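Local atomic coordinates of high affinity transport system protein p37 (Mycoplasma hyorhinis, PDB entry 3EKI), a protein that belongs to a high-affinity transport system and binds thiamine diphosphate as its extracytoplasmic lipoprotein component. Residues 74-79 against 96-101; 139-144 against 345-350; 130-135 against 396-401; 246-251 against 304-309; 159-164 against 337-342. One frame throughout, in Å; residues are numbered along the deposited sequence.

Interaction 1 of 5, residues 74-79 against 96-101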
# COMPACT_ATOMS: atom_id res chain seq x y z
N GLU A 74 -1.05 12.38 21.77
CA GLU A 74 -0.52 12.64 23.10
C GLU A 74 0.84 11.97 23.24
O GLU A 74 1.81 12.60 23.66
CB GLU A 74 -1.47 12.18 24.20
CG GLU A 74 -0.89 12.29 25.60
CD GLU A 74 -0.81 13.71 26.15
OE1 GLU A 74 -1.37 14.64 25.53
OE2 GLU A 74 -0.17 13.88 27.20
N ASN A 75 0.97 10.69 22.85
CA ASN A 75 2.26 10.05 22.93
C ASN A 75 3.31 10.74 22.06
O ASN A 75 4.49 10.84 22.43
CB ASN A 75 2.11 8.60 22.45
CG ASN A 75 1.38 7.72 23.44
OD1 ASN A 75 1.12 8.12 24.57
ND2 ASN A 75 1.05 6.49 23.04
N PHE A 76 2.87 11.22 20.91
CA PHE A 76 3.76 11.90 19.98
C PHE A 76 4.28 13.21 20.55
O PHE A 76 5.48 13.49 20.54
CB PHE A 76 3.03 12.20 18.65
CG PHE A 76 3.98 12.33 17.48
CD1 PHE A 76 4.71 13.48 17.25
CD2 PHE A 76 4.15 11.27 16.60
CE1 PHE A 76 5.61 13.59 16.23
CE2 PHE A 76 5.06 11.37 15.59
CZ PHE A 76 5.80 12.51 15.38
N LYS A 77 3.32 13.98 21.06
CA LYS A 77 3.72 15.26 21.67
C LYS A 77 4.70 15.08 22.81
O LYS A 77 5.68 15.82 22.95
CB LYS A 77 2.46 15.98 22.13
CG LYS A 77 2.65 17.28 22.87
CD LYS A 77 1.32 17.94 23.27
CE LYS A 77 0.66 17.20 24.42
NZ LYS A 77 -0.54 17.90 24.94
N LYS A 78 4.45 14.09 23.67
CA LYS A 78 5.37 13.90 24.79
C LYS A 78 6.76 13.48 24.38
O LYS A 78 7.78 13.96 24.87
CB LYS A 78 4.78 12.89 25.79
CG LYS A 78 3.46 13.24 26.41
CD LYS A 78 3.44 14.61 27.07
CE LYS A 78 4.25 14.59 28.36
NZ LYS A 78 4.16 15.90 29.09
N GLU A 79 6.92 12.52 23.45
CA GLU A 79 8.22 12.10 22.99
C GLU A 79 8.93 13.19 22.20
O GLU A 79 10.12 13.39 22.39
CB GLU A 79 8.09 10.83 22.14
CG GLU A 79 9.36 10.30 21.52
CD GLU A 79 10.43 9.84 22.50
OE1 GLU A 79 10.05 9.48 23.63
OE2 GLU A 79 11.63 9.80 22.19
N VAL A 96 5.91 22.15 21.08
CA VAL A 96 5.03 21.91 19.96
C VAL A 96 3.80 21.09 20.36
O VAL A 96 3.94 20.09 21.08
CB VAL A 96 5.80 21.18 18.85
CG1 VAL A 96 4.91 20.95 17.65
CG2 VAL A 96 7.01 22.03 18.47
N ASP A 97 2.66 21.52 19.87
CA ASP A 97 1.39 20.79 19.96
C ASP A 97 1.13 20.02 18.67
O ASP A 97 1.47 20.49 17.59
CB ASP A 97 0.21 21.73 20.16
CG ASP A 97 -1.09 20.97 20.39
OD1 ASP A 97 -1.02 19.95 21.10
OD2 ASP A 97 -2.14 21.38 19.86
N PHE A 98 0.54 18.83 18.77
CA PHE A 98 0.25 18.04 17.59
C PHE A 98 -1.25 17.74 17.45
O PHE A 98 -1.89 17.38 18.44
CB PHE A 98 1.01 16.72 17.64
CG PHE A 98 2.52 16.93 17.48
CD1 PHE A 98 3.30 17.24 18.58
CD2 PHE A 98 3.12 16.81 16.22
CE1 PHE A 98 4.66 17.44 18.45
CE2 PHE A 98 4.47 17.00 16.09
CZ PHE A 98 5.25 17.29 17.20
N LYS A 99 -1.72 17.91 16.22
CA LYS A 99 -3.13 17.83 15.87
C LYS A 99 -3.26 16.99 14.59
O LYS A 99 -2.24 16.75 13.97
CB LYS A 99 -3.76 19.21 15.66
CG LYS A 99 -3.58 20.17 16.83
CD LYS A 99 -4.35 21.45 16.54
CE LYS A 99 -3.47 22.68 16.66
NZ LYS A 99 -4.12 23.87 16.02
N VAL A 100 -4.47 16.58 14.25
CA VAL A 100 -4.78 16.00 12.95
C VAL A 100 -5.93 16.81 12.35
O VAL A 100 -6.69 17.50 13.02
CB VAL A 100 -5.17 14.51 12.96
CG1 VAL A 100 -4.02 13.64 13.43
CG2 VAL A 100 -6.39 14.25 13.83
N THR A 101 -5.99 16.69 11.02
CA THR A 101 -7.06 17.29 10.24
C THR A 101 -7.51 16.23 9.23
O THR A 101 -6.65 15.50 8.70
CB THR A 101 -6.59 18.62 9.65
OG1 THR A 101 -7.72 19.36 9.18
CG2 THR A 101 -5.67 18.42 8.45

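Interaction 2 of 5, residues 139-144 against 345-350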
# COMPACT_ATOMS: atom_id res chain seq x y z
N GLY A 139 10.61 19.37 -5.98
CA GLY A 139 10.95 19.93 -4.71
C GLY A 139 9.88 20.73 -4.01
O GLY A 139 10.23 21.48 -3.08
N ILE A 140 8.63 20.62 -4.42
CA ILE A 140 7.56 21.48 -3.92
C ILE A 140 7.17 21.12 -2.48
O ILE A 140 6.67 22.02 -1.80
CB ILE A 140 6.34 21.45 -4.84
CG1 ILE A 140 5.32 22.56 -4.62
CG2 ILE A 140 5.65 20.08 -4.75
CD1 ILE A 140 4.34 22.63 -5.79
N ILE A 141 7.38 19.88 -2.10
CA ILE A 141 7.16 19.33 -0.76
C ILE A 141 8.37 18.46 -0.43
O ILE A 141 9.16 18.11 -1.33
CB ILE A 141 5.82 18.59 -0.59
CG1 ILE A 141 5.68 17.39 -1.53
CG2 ILE A 141 4.63 19.54 -0.75
CD1 ILE A 141 4.36 16.64 -1.46
N THR A 142 8.59 18.09 0.82
CA THR A 142 9.81 17.44 1.25
C THR A 142 9.61 16.08 1.89
O THR A 142 9.11 15.95 3.01
CB THR A 142 10.52 18.35 2.30
OG1 THR A 142 10.68 19.65 1.71
CG2 THR A 142 11.87 17.78 2.66
N PRO A 143 9.94 15.02 1.16
CA PRO A 143 9.84 13.67 1.72
C PRO A 143 10.85 13.50 2.83
O PRO A 143 12.00 13.94 2.70
CB PRO A 143 10.20 12.77 0.53
CG PRO A 143 9.92 13.62 -0.67
CD PRO A 143 10.33 15.02 -0.26
N ALA A 144 10.43 12.87 3.91
CA ALA A 144 11.30 12.71 5.07
C ALA A 144 11.27 11.36 5.83
O ALA A 144 12.24 10.99 6.44
CB ALA A 144 11.01 13.79 6.04
N VAL A 345 5.33 7.04 2.30
CA VAL A 345 6.32 8.07 2.63
C VAL A 345 5.67 9.26 3.29
O VAL A 345 4.65 9.80 2.87
CB VAL A 345 7.05 8.51 1.35
CG1 VAL A 345 7.92 9.73 1.60
CG2 VAL A 345 7.88 7.35 0.79
N GLY A 346 6.28 9.72 4.37
CA GLY A 346 5.86 10.93 5.07
C GLY A 346 6.57 12.14 4.48
O GLY A 346 7.78 12.16 4.29
N VAL A 347 5.74 13.13 4.19
CA VAL A 347 6.15 14.31 3.47
C VAL A 347 5.70 15.56 4.19
O VAL A 347 4.58 15.65 4.70
CB VAL A 347 5.61 14.20 2.03
CG1 VAL A 347 4.10 14.09 1.99
CG2 VAL A 347 6.11 15.40 1.24
N PHE A 348 6.59 16.55 4.25
CA PHE A 348 6.36 17.83 4.87
C PHE A 348 6.09 18.95 3.88
O PHE A 348 6.65 18.90 2.78
CB PHE A 348 7.59 18.32 5.67
CG PHE A 348 7.78 17.59 6.98
CD1 PHE A 348 7.05 17.97 8.09
CD2 PHE A 348 8.71 16.56 7.06
CE1 PHE A 348 7.25 17.31 9.29
CE2 PHE A 348 8.87 15.87 8.25
CZ PHE A 348 8.13 16.25 9.34
N ARG A 349 5.29 19.93 4.27
CA ARG A 349 5.32 21.21 3.57
C ARG A 349 6.75 21.77 3.72
O ARG A 349 7.48 21.51 4.67
CB ARG A 349 4.24 22.17 4.03
CG ARG A 349 4.38 22.62 5.47
CD ARG A 349 3.37 23.67 5.90
NE ARG A 349 3.64 24.13 7.26
CZ ARG A 349 4.42 25.11 7.66
NH1 ARG A 349 5.09 25.83 6.78
NH2 ARG A 349 4.54 25.37 8.96
N LYS A 350 7.18 22.52 2.71
CA LYS A 350 8.57 22.84 2.52
C LYS A 350 9.15 23.71 3.64
O LYS A 350 10.33 23.56 3.97
CB LYS A 350 8.76 23.56 1.18
CG LYS A 350 10.13 23.37 0.55
CD LYS A 350 10.21 24.25 -0.69
CE LYS A 350 11.20 23.74 -1.71
NZ LYS A 350 10.69 23.93 -3.10
O HOH W 1 5.22 22.93 0.43
O HOH W 2 11.78 21.16 3.57

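Interaction 3 of 5, residues 130-135 against 396-401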
# COMPACT_ATOMS: atom_id res chain seq x y z
N LEU A 130 3.38 9.70 -4.92
CA LEU A 130 4.22 10.85 -4.55
C LEU A 130 5.33 11.07 -5.56
O LEU A 130 5.63 12.21 -5.96
CB LEU A 130 4.79 10.61 -3.16
CG LEU A 130 5.84 11.61 -2.67
CD1 LEU A 130 5.25 13.00 -2.53
CD2 LEU A 130 6.40 11.10 -1.35
N VAL A 131 5.97 10.00 -6.01
CA VAL A 131 7.03 10.12 -7.00
C VAL A 131 6.47 10.79 -8.25
O VAL A 131 7.06 11.72 -8.79
CB VAL A 131 7.65 8.74 -7.34
CG1 VAL A 131 8.50 8.79 -8.60
CG2 VAL A 131 8.46 8.22 -6.15
N GLU A 132 5.30 10.35 -8.71
CA GLU A 132 4.71 10.92 -9.93
C GLU A 132 4.35 12.39 -9.70
O GLU A 132 4.45 13.25 -10.58
CB GLU A 132 3.49 10.13 -10.35
CG GLU A 132 3.68 8.68 -10.73
CD GLU A 132 4.44 8.44 -12.02
OE1 GLU A 132 4.60 9.42 -12.78
OE2 GLU A 132 4.86 7.29 -12.28
N PHE A 133 3.92 12.73 -8.48
CA PHE A 133 3.56 14.13 -8.20
C PHE A 133 4.81 15.00 -8.24
O PHE A 133 4.83 16.09 -8.81
CB PHE A 133 2.88 14.22 -6.83
CG PHE A 133 2.53 15.63 -6.40
CD1 PHE A 133 1.36 16.23 -6.82
CD2 PHE A 133 3.36 16.35 -5.57
CE1 PHE A 133 1.02 17.52 -6.43
CE2 PHE A 133 3.04 17.65 -5.18
CZ PHE A 133 1.86 18.22 -5.60
N LEU A 134 5.88 14.51 -7.61
CA LEU A 134 7.11 15.29 -7.56
C LEU A 134 7.82 15.37 -8.90
O LEU A 134 8.56 16.32 -9.16
CB LEU A 134 8.00 14.73 -6.45
CG LEU A 134 7.58 15.14 -5.04
CD1 LEU A 134 8.35 14.37 -3.98
CD2 LEU A 134 7.80 16.63 -4.82
N LYS A 135 7.60 14.40 -9.79
CA LYS A 135 8.13 14.50 -11.15
C LYS A 135 7.57 15.74 -11.84
O LYS A 135 8.27 16.46 -12.54
CB LYS A 135 7.79 13.23 -11.93
CG LYS A 135 8.86 12.80 -12.91
CD LYS A 135 9.04 11.29 -12.95
CE LYS A 135 9.82 10.82 -14.16
NZ LYS A 135 10.83 11.80 -14.65
N GLU A 396 14.29 5.79 -7.47
CA GLU A 396 14.94 4.77 -8.30
C GLU A 396 14.26 3.42 -8.05
O GLU A 396 14.24 2.64 -8.89
CB GLU A 396 16.45 4.65 -8.07
CG GLU A 396 17.18 5.75 -8.70
CD GLU A 396 18.59 5.84 -8.28
OE1 GLU A 396 19.09 5.00 -7.61
OE2 GLU A 396 19.18 6.81 -8.63
N VAL A 397 13.78 3.18 -6.88
CA VAL A 397 13.19 1.89 -6.62
C VAL A 397 11.88 1.80 -7.38
O VAL A 397 11.60 0.80 -7.95
CB VAL A 397 12.93 1.72 -5.11
CG1 VAL A 397 12.16 0.39 -4.69
CG2 VAL A 397 14.20 1.78 -4.40
N TYR A 398 11.08 2.85 -7.32
CA TYR A 398 9.82 2.89 -8.04
C TYR A 398 10.04 2.76 -9.54
O TYR A 398 9.32 1.98 -10.19
CB TYR A 398 9.06 4.17 -7.73
CG TYR A 398 7.83 4.44 -8.57
CD1 TYR A 398 6.62 3.81 -8.28
CD2 TYR A 398 7.86 5.31 -9.66
CE1 TYR A 398 5.49 4.06 -9.05
CE2 TYR A 398 6.75 5.56 -10.42
CZ TYR A 398 5.57 4.93 -10.11
OH TYR A 398 4.46 5.18 -10.89
N GLU A 399 11.02 3.51 -10.06
CA GLU A 399 11.23 3.49 -11.51
C GLU A 399 11.67 2.10 -11.97
O GLU A 399 11.23 1.70 -13.06
CB GLU A 399 12.22 4.58 -11.93
CG GLU A 399 11.68 5.99 -11.87
CD GLU A 399 10.38 6.31 -12.55
OE1 GLU A 399 9.60 7.14 -12.02
OE2 GLU A 399 10.08 5.74 -13.63
N LYS A 400 12.49 1.40 -11.21
CA LYS A 400 12.92 0.06 -11.62
C LYS A 400 11.70 -0.87 -11.69
O LYS A 400 11.67 -1.75 -12.55
CB LYS A 400 13.99 -0.53 -10.71
CG LYS A 400 14.42 -1.93 -11.08
CD LYS A 400 15.50 -2.46 -10.14
CE LYS A 400 15.95 -3.85 -10.58
NZ LYS A 400 17.17 -4.26 -9.85
N ALA A 401 10.73 -0.68 -10.81
CA ALA A 401 9.59 -1.60 -10.75
C ALA A 401 8.63 -1.44 -11.90
O ALA A 401 8.00 -2.43 -12.30
CB ALA A 401 8.83 -1.43 -9.44

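Interaction 4 of 5, residues 246-251 against 304-309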
# COMPACT_ATOMS: atom_id res chain seq x y z
N PHE A 246 -10.68 -12.53 -21.18
CA PHE A 246 -11.27 -13.16 -20.00
C PHE A 246 -11.80 -12.11 -19.03
O PHE A 246 -12.57 -12.42 -18.12
CB PHE A 246 -10.27 -14.10 -19.31
CG PHE A 246 -10.17 -15.44 -20.03
CD1 PHE A 246 -11.22 -16.34 -19.91
CD2 PHE A 246 -9.06 -15.75 -20.78
CE1 PHE A 246 -11.13 -17.57 -20.55
CE2 PHE A 246 -8.96 -16.98 -21.41
CZ PHE A 246 -10.00 -17.86 -21.29
N GLY A 247 -11.39 -10.85 -19.22
CA GLY A 247 -11.95 -9.75 -18.47
C GLY A 247 -11.08 -9.38 -17.29
O GLY A 247 -10.87 -10.20 -16.40
N ILE A 248 -10.59 -8.14 -17.26
CA ILE A 248 -9.70 -7.69 -16.21
C ILE A 248 -10.32 -6.63 -15.31
O ILE A 248 -10.74 -5.56 -15.78
CB ILE A 248 -8.42 -7.13 -16.84
CG1 ILE A 248 -7.63 -8.15 -17.66
CG2 ILE A 248 -7.54 -6.50 -15.77
CD1 ILE A 248 -6.51 -7.57 -18.49
N LEU A 249 -10.35 -6.92 -14.03
CA LEU A 249 -10.71 -5.95 -13.00
C LEU A 249 -9.46 -5.22 -12.51
O LEU A 249 -8.42 -5.85 -12.32
CB LEU A 249 -11.32 -6.61 -11.79
CG LEU A 249 -12.59 -7.42 -11.94
CD1 LEU A 249 -13.07 -7.84 -10.56
CD2 LEU A 249 -13.68 -6.64 -12.68
N HIS A 250 -9.58 -3.92 -12.30
CA HIS A 250 -8.45 -3.09 -11.94
C HIS A 250 -8.89 -1.94 -11.05
O HIS A 250 -10.10 -1.71 -10.93
CB HIS A 250 -7.84 -2.57 -13.26
CG HIS A 250 -8.84 -1.82 -14.08
ND1 HIS A 250 -9.04 -0.47 -13.84
CD2 HIS A 250 -9.73 -2.13 -15.05
CE1 HIS A 250 -9.99 0.00 -14.65
NE2 HIS A 250 -10.43 -1.00 -15.41
N GLY A 251 -7.94 -1.21 -10.48
CA GLY A 251 -8.25 0.03 -9.76
C GLY A 251 -8.13 1.23 -10.67
O GLY A 251 -8.10 1.18 -11.91
N ILE A 304 -9.91 -12.04 -14.26
CA ILE A 304 -8.60 -11.57 -13.85
C ILE A 304 -8.78 -10.35 -12.96
O ILE A 304 -9.69 -9.57 -13.27
CB ILE A 304 -7.75 -11.29 -15.08
CG1 ILE A 304 -7.57 -12.54 -15.97
CG2 ILE A 304 -6.41 -10.68 -14.73
CD1 ILE A 304 -7.33 -12.18 -17.41
N ALA A 305 -7.99 -10.20 -11.91
CA ALA A 305 -8.11 -8.99 -11.10
C ALA A 305 -6.77 -8.56 -10.52
O ALA A 305 -5.89 -9.38 -10.22
CB ALA A 305 -9.10 -9.16 -9.96
N PHE A 306 -6.61 -7.24 -10.39
CA PHE A 306 -5.43 -6.68 -9.76
C PHE A 306 -5.71 -6.33 -8.30
O PHE A 306 -6.81 -5.84 -8.03
CB PHE A 306 -5.01 -5.41 -10.48
CG PHE A 306 -4.71 -5.52 -11.96
CD1 PHE A 306 -4.45 -6.76 -12.54
CD2 PHE A 306 -4.67 -4.38 -12.74
CE1 PHE A 306 -4.18 -6.83 -13.90
CE2 PHE A 306 -4.42 -4.46 -14.09
CZ PHE A 306 -4.14 -5.69 -14.66
N SER A 307 -4.71 -6.56 -7.44
CA SER A 307 -4.84 -6.06 -6.07
C SER A 307 -3.47 -5.89 -5.45
O SER A 307 -2.44 -6.29 -5.98
CB SER A 307 -5.67 -7.00 -5.20
OG SER A 307 -4.87 -8.10 -4.81
N GLU A 308 -3.48 -5.28 -4.26
CA GLU A 308 -2.30 -5.32 -3.42
C GLU A 308 -1.95 -6.77 -3.11
O GLU A 308 -2.85 -7.57 -2.86
CB GLU A 308 -2.58 -4.60 -2.10
CG GLU A 308 -3.16 -3.21 -2.20
CD GLU A 308 -4.67 -3.16 -2.19
OE1 GLU A 308 -5.21 -2.11 -1.77
OE2 GLU A 308 -5.32 -4.16 -2.60
N GLU A 309 -0.67 -7.09 -3.12
CA GLU A 309 -0.24 -8.40 -2.65
C GLU A 309 -0.81 -8.65 -1.26
O GLU A 309 -0.68 -7.85 -0.34
CB GLU A 309 1.27 -8.52 -2.66
CG GLU A 309 1.75 -9.86 -2.12
CD GLU A 309 3.24 -9.97 -1.98
OE1 GLU A 309 3.86 -9.19 -1.22
OE2 GLU A 309 3.79 -10.89 -2.63

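Interaction 5 of 5, residues 159-164 against 337-342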
# COMPACT_ATOMS: atom_id res chain seq x y z
N ASP A 159 14.30 -8.03 -3.26
CA ASP A 159 14.83 -7.93 -4.62
C ASP A 159 14.54 -9.18 -5.44
O ASP A 159 15.41 -9.98 -5.81
CB ASP A 159 16.31 -7.56 -4.55
CG ASP A 159 16.56 -6.08 -4.38
OD1 ASP A 159 15.64 -5.24 -4.33
OD2 ASP A 159 17.74 -5.68 -4.28
N LYS A 160 13.26 -9.36 -5.74
CA LYS A 160 12.71 -10.37 -6.64
C LYS A 160 11.91 -9.63 -7.72
O LYS A 160 10.98 -8.90 -7.37
CB LYS A 160 11.81 -11.39 -5.98
CG LYS A 160 12.28 -12.04 -4.70
CD LYS A 160 13.42 -13.01 -4.90
CE LYS A 160 13.70 -13.79 -3.62
NZ LYS A 160 15.10 -14.33 -3.62
N PHE A 161 12.29 -9.81 -8.97
CA PHE A 161 11.70 -9.14 -10.10
C PHE A 161 11.31 -10.12 -11.22
O PHE A 161 11.79 -11.25 -11.24
CB PHE A 161 12.66 -8.12 -10.72
CG PHE A 161 13.10 -7.02 -9.78
CD1 PHE A 161 14.14 -7.25 -8.89
CD2 PHE A 161 12.47 -5.79 -9.81
CE1 PHE A 161 14.56 -6.25 -8.03
CE2 PHE A 161 12.89 -4.79 -8.94
CZ PHE A 161 13.92 -5.04 -8.06
N TYR A 162 10.47 -9.62 -12.11
CA TYR A 162 10.04 -10.41 -13.25
C TYR A 162 11.25 -10.91 -14.04
O TYR A 162 12.21 -10.19 -14.32
CB TYR A 162 9.08 -9.56 -14.11
CG TYR A 162 8.59 -10.38 -15.29
CD1 TYR A 162 7.50 -11.24 -15.16
CD2 TYR A 162 9.21 -10.34 -16.53
CE1 TYR A 162 7.06 -11.99 -16.25
CE2 TYR A 162 8.81 -11.08 -17.61
CZ TYR A 162 7.72 -11.92 -17.45
OH TYR A 162 7.35 -12.63 -18.54
N VAL A 163 11.15 -12.15 -14.48
CA VAL A 163 12.20 -12.76 -15.31
C VAL A 163 11.55 -13.28 -16.59
O VAL A 163 11.86 -12.78 -17.68
CB VAL A 163 12.96 -13.88 -14.57
CG1 VAL A 163 14.00 -14.49 -15.51
CG2 VAL A 163 13.63 -13.37 -13.32
N ASP A 164 10.65 -14.26 -16.47
CA ASP A 164 10.01 -14.79 -17.67
C ASP A 164 8.61 -15.33 -17.53
O ASP A 164 8.05 -15.89 -18.48
CB ASP A 164 10.93 -15.93 -18.21
CG ASP A 164 11.19 -17.02 -17.21
OD1 ASP A 164 10.33 -17.29 -16.35
OD2 ASP A 164 12.29 -17.64 -17.22
N VAL A 337 2.87 -12.20 -8.76
CA VAL A 337 2.91 -10.89 -8.08
C VAL A 337 3.69 -9.91 -8.95
O VAL A 337 4.13 -10.23 -10.06
CB VAL A 337 3.49 -10.95 -6.67
CG1 VAL A 337 2.59 -11.90 -5.86
CG2 VAL A 337 4.93 -11.37 -6.60
N THR A 338 3.89 -8.69 -8.48
CA THR A 338 4.61 -7.70 -9.27
C THR A 338 5.99 -7.41 -8.68
O THR A 338 6.40 -7.99 -7.69
CB THR A 338 3.85 -6.37 -9.37
OG1 THR A 338 3.91 -5.68 -8.09
CG2 THR A 338 2.37 -6.55 -9.70
N ASN A 339 6.70 -6.49 -9.32
CA ASN A 339 7.95 -5.93 -8.83
C ASN A 339 7.61 -5.06 -7.62
O ASN A 339 6.46 -4.64 -7.47
CB ASN A 339 8.66 -5.13 -9.91
CG ASN A 339 9.08 -5.93 -11.12
OD1 ASN A 339 9.38 -7.11 -11.02
ND2 ASN A 339 9.10 -5.26 -12.27
N PRO A 340 8.60 -4.87 -6.76
CA PRO A 340 8.35 -4.15 -5.50
C PRO A 340 8.62 -2.65 -5.53
O PRO A 340 9.54 -2.21 -6.22
CB PRO A 340 9.39 -4.83 -4.62
CG PRO A 340 10.56 -5.03 -5.53
CD PRO A 340 9.97 -5.34 -6.89
N ILE A 341 7.81 -1.92 -4.75
CA ILE A 341 8.06 -0.47 -4.61
C ILE A 341 7.98 -0.09 -3.14
O ILE A 341 7.50 -0.87 -2.32
CB ILE A 341 7.07 0.37 -5.43
CG1 ILE A 341 5.62 0.24 -4.99
CG2 ILE A 341 7.24 0.04 -6.91
CD1 ILE A 341 4.66 1.20 -5.68
N PRO A 342 8.47 1.07 -2.73
CA PRO A 342 8.50 1.36 -1.28
C PRO A 342 7.13 1.53 -0.64
O PRO A 342 6.18 1.91 -1.30
CB PRO A 342 9.23 2.71 -1.23
CG PRO A 342 10.07 2.70 -2.48
CD PRO A 342 9.10 2.14 -3.53

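Interaction 1 of 5, residues 74-79 against 96-101
F76 sets its CD1 over the centre of the F98 ring, 3.7 Å above the plane. The two planes stand at 57° and the ring centroids are 4.9 Å apart. The closest atoms are F76 CE1 and F98 CE2, at 3.6 Å. F76 CG is anti to the backbone N (chi1 -155°), on the side of the carbonyl carbon. F98 also meets the helix backbone: its CD1 is 3.7 Å from K77 CA. K77 then runs past the start of the strand, with CG 3.6 Å from V96 O and CD 3.8 Å from D97 OD1. A bend at chi3 (74°) turns CE aside, and NZ forms a salt bridge with E74 OE1, its hydrogen bond weak at 3.4 Å. K77 NZ and D97 OD1, 4.4 Å apart, are opposite charges beyond salt-bridge range. The short segments run roughly antiparallel and join helix 64-85 to strand 97-103, in a lobe of the periplasmic-binding-protein type of fold. Strand 97-103 pairs in parallel with strand 45-51. F76 also packs edge-to-face with F48 and F364, and F98 does so with F80, which makes this an aromatic interior. V96 O accepts a hydrogen bond from N81 ND2.

Interaction 2 of 5, residues 139-144 against 345-350
An antiparallel strand pair joins the start of strand 141-152 to strand 345-349. T142 and F348 form a hydrogen-bonded pair. T142 N gives to F348 O and F348 N to T142 O, both at 2.9 Å. A144 N continues the ladder to G346 O at 2.8 Å. P143 and V347 are the non-hydrogen-bonded pair between these bonds, with their side chains on one face of the sheet. Beside them, I141 CG1 and CD1 are both 3.4 Å from V347 CG2, tighter than usual for carbons. T142 and F348 point to the other face. Beside them, A144 CB lies in plane at the F348 ring edge, 3.7 Å from CE2. One water bridges I140 O and K350 N; another joins T142 OG1 and K350 O. Helix 354-369 packs on the face of T142 and F348. Helix 106-115 packs against I141 and V347, helix 127-136 against I141, P143 and V345, and strand 122-125 pairs with 345-349.

Interaction 3 of 5, residues 130-135 against 396-401
The Y398 ring takes carboxylate oxygens at its edge: E132 OE2 and E399 OE1 both lie in its plane. V131 CG1 approaches the same ring obliquely, 3.7 Å from CD2. These groups join helix 127-136 to the C-terminal helix 390-402. The short helix segments lie at 104° to each other with axes 10.9 Å apart, in a protein of the periplasmic-binding-protein clan. The Y398 ring and the E132 side chain reach across. Y398 CG is anti to the backbone N (chi1 171°), and its ring extends toward helix 127-136. E132 meets it with a chain bent at chi2. The two side chains cross at about a right angle, and the carboxylate and ring planes are 77° apart. E399 OE1 is 4.0 Å from V131 CG1. The carboxylates of E132 and E399 are like charges, with OE2 and OE1 4.7 Å apart. K135 NZ lies 5.5 Å from E399 OE1 and may ease that repulsion slightly. V131 also packs on I394 of helix 390-402. The polar link between the helices is a short hydrogen bond: Y398 OH donates to the anti lone pair of E132 OE2 at 2.6 Å.

Interaction 4 of 5, residues 246-251 against 304-309
I248 lays its CG2 over one face of the F306 ring, a CH-pi contact with the centroid 4.1 Å away. The methyl sits 27° off the ring normal. L249 O also stands over a face of this ring, 3.7 Å above the plane and offset toward the rim. H250 CB comes in obliquely, 3.7 Å from F306 CD2. F306 is thus held by three successive residues of the neighbouring strand. I248 CG2 is anti to its backbone N, while CG1 turns to I304, whose CD1 lies 4.0 Å from I248 CG1. The two isoleucines cross at a slant. On the face of L249 and A305, L249 CB meets A305 CB at 3.8 Å.

The backbones form a parallel ladder. L249 N donates nearly straight to I304 O at 2.8 Å. I304 N reaches G247 O, and F306 N reaches L249 O, both at 3.0 Å and more bent. G247 has positive phi and leads out of helix 240-245 into the strand. H250 ND1 donates to G251 O close to its own ring plane.

E308, just beyond the paired residues, belongs to the thiamine diphosphate pocket and forms a salt bridge with K258. Strand 248-250 lies between 288-290 and 304-308 in a five-stranded mixed sheet. Strand 217-223 pairs with the other edge of 304-308, and helix 256-269 packs on F306.

Interaction 5 of 5, residues 159-164 against 337-342
The backbones of F161 and N339 come within 5.1 Å at their CA atoms, where K160-Y162 and T338-I341 are both extended. One polar bond joins the segments: Y162 N donates to N339 OD1 at 2.9 Å, in the plane of the amide carbonyl and with an N-H...O angle of 157°. N339 CG is anti to its own carbonyl carbon (chi1 -62°), and OD1 also lies 3.2 Å from F161 CA and 3.4 Å from F161 CB. The other end of this amide is tied down too, since N339 ND2 donates to A401 O of helix 390-402. Segment 159-164 is a loop between strand 141-152 and helix 170-184. Segment 337-342 leads from strand 331-337 of the five-stranded sheet to strand 345-349 of the other sheet, consistent with a crossover between the lobes of a periplasmic-binding-protein fold. The F161 and N339 side chains cross at about a right angle; ring and amide planes are 54° apart. The ring touches P340 further out, F161 CE2 to P340 CD at 3.6 Å. P340 CD also lies 3.7 Å from K160 O. F161 meets K400 in a cation-pi contact, and Y162 OH is hydrogen-bonded to H269 ND1.

Interactions 1 and 4 lie on opposite sides of the chain's centre, with their own centres 39 Å apart. Interactions 2, 3, 5 and 4 touch in succession; interaction 1 stays about 7 Å from interaction 2 at the nearest atoms. Interactions 2 and 3 touch through V345 CG1 and L130 CD2 at 3.6 Å, and again where F133 meets I140. Interactions 3 and 5 join at the end of helix 390-402, where A401 CB packs 3.3 Å from I341 CG2. Interactions 4 and 5 meet at E309 and V337. Interaction 4 holds E308 of the thiamine diphosphate pocket. The side chains of Y398, V345 and P340 are about 8, 9 and 11 Å from that ligand. V96 and F348 lie about 8 and 9 Å from bound calcium.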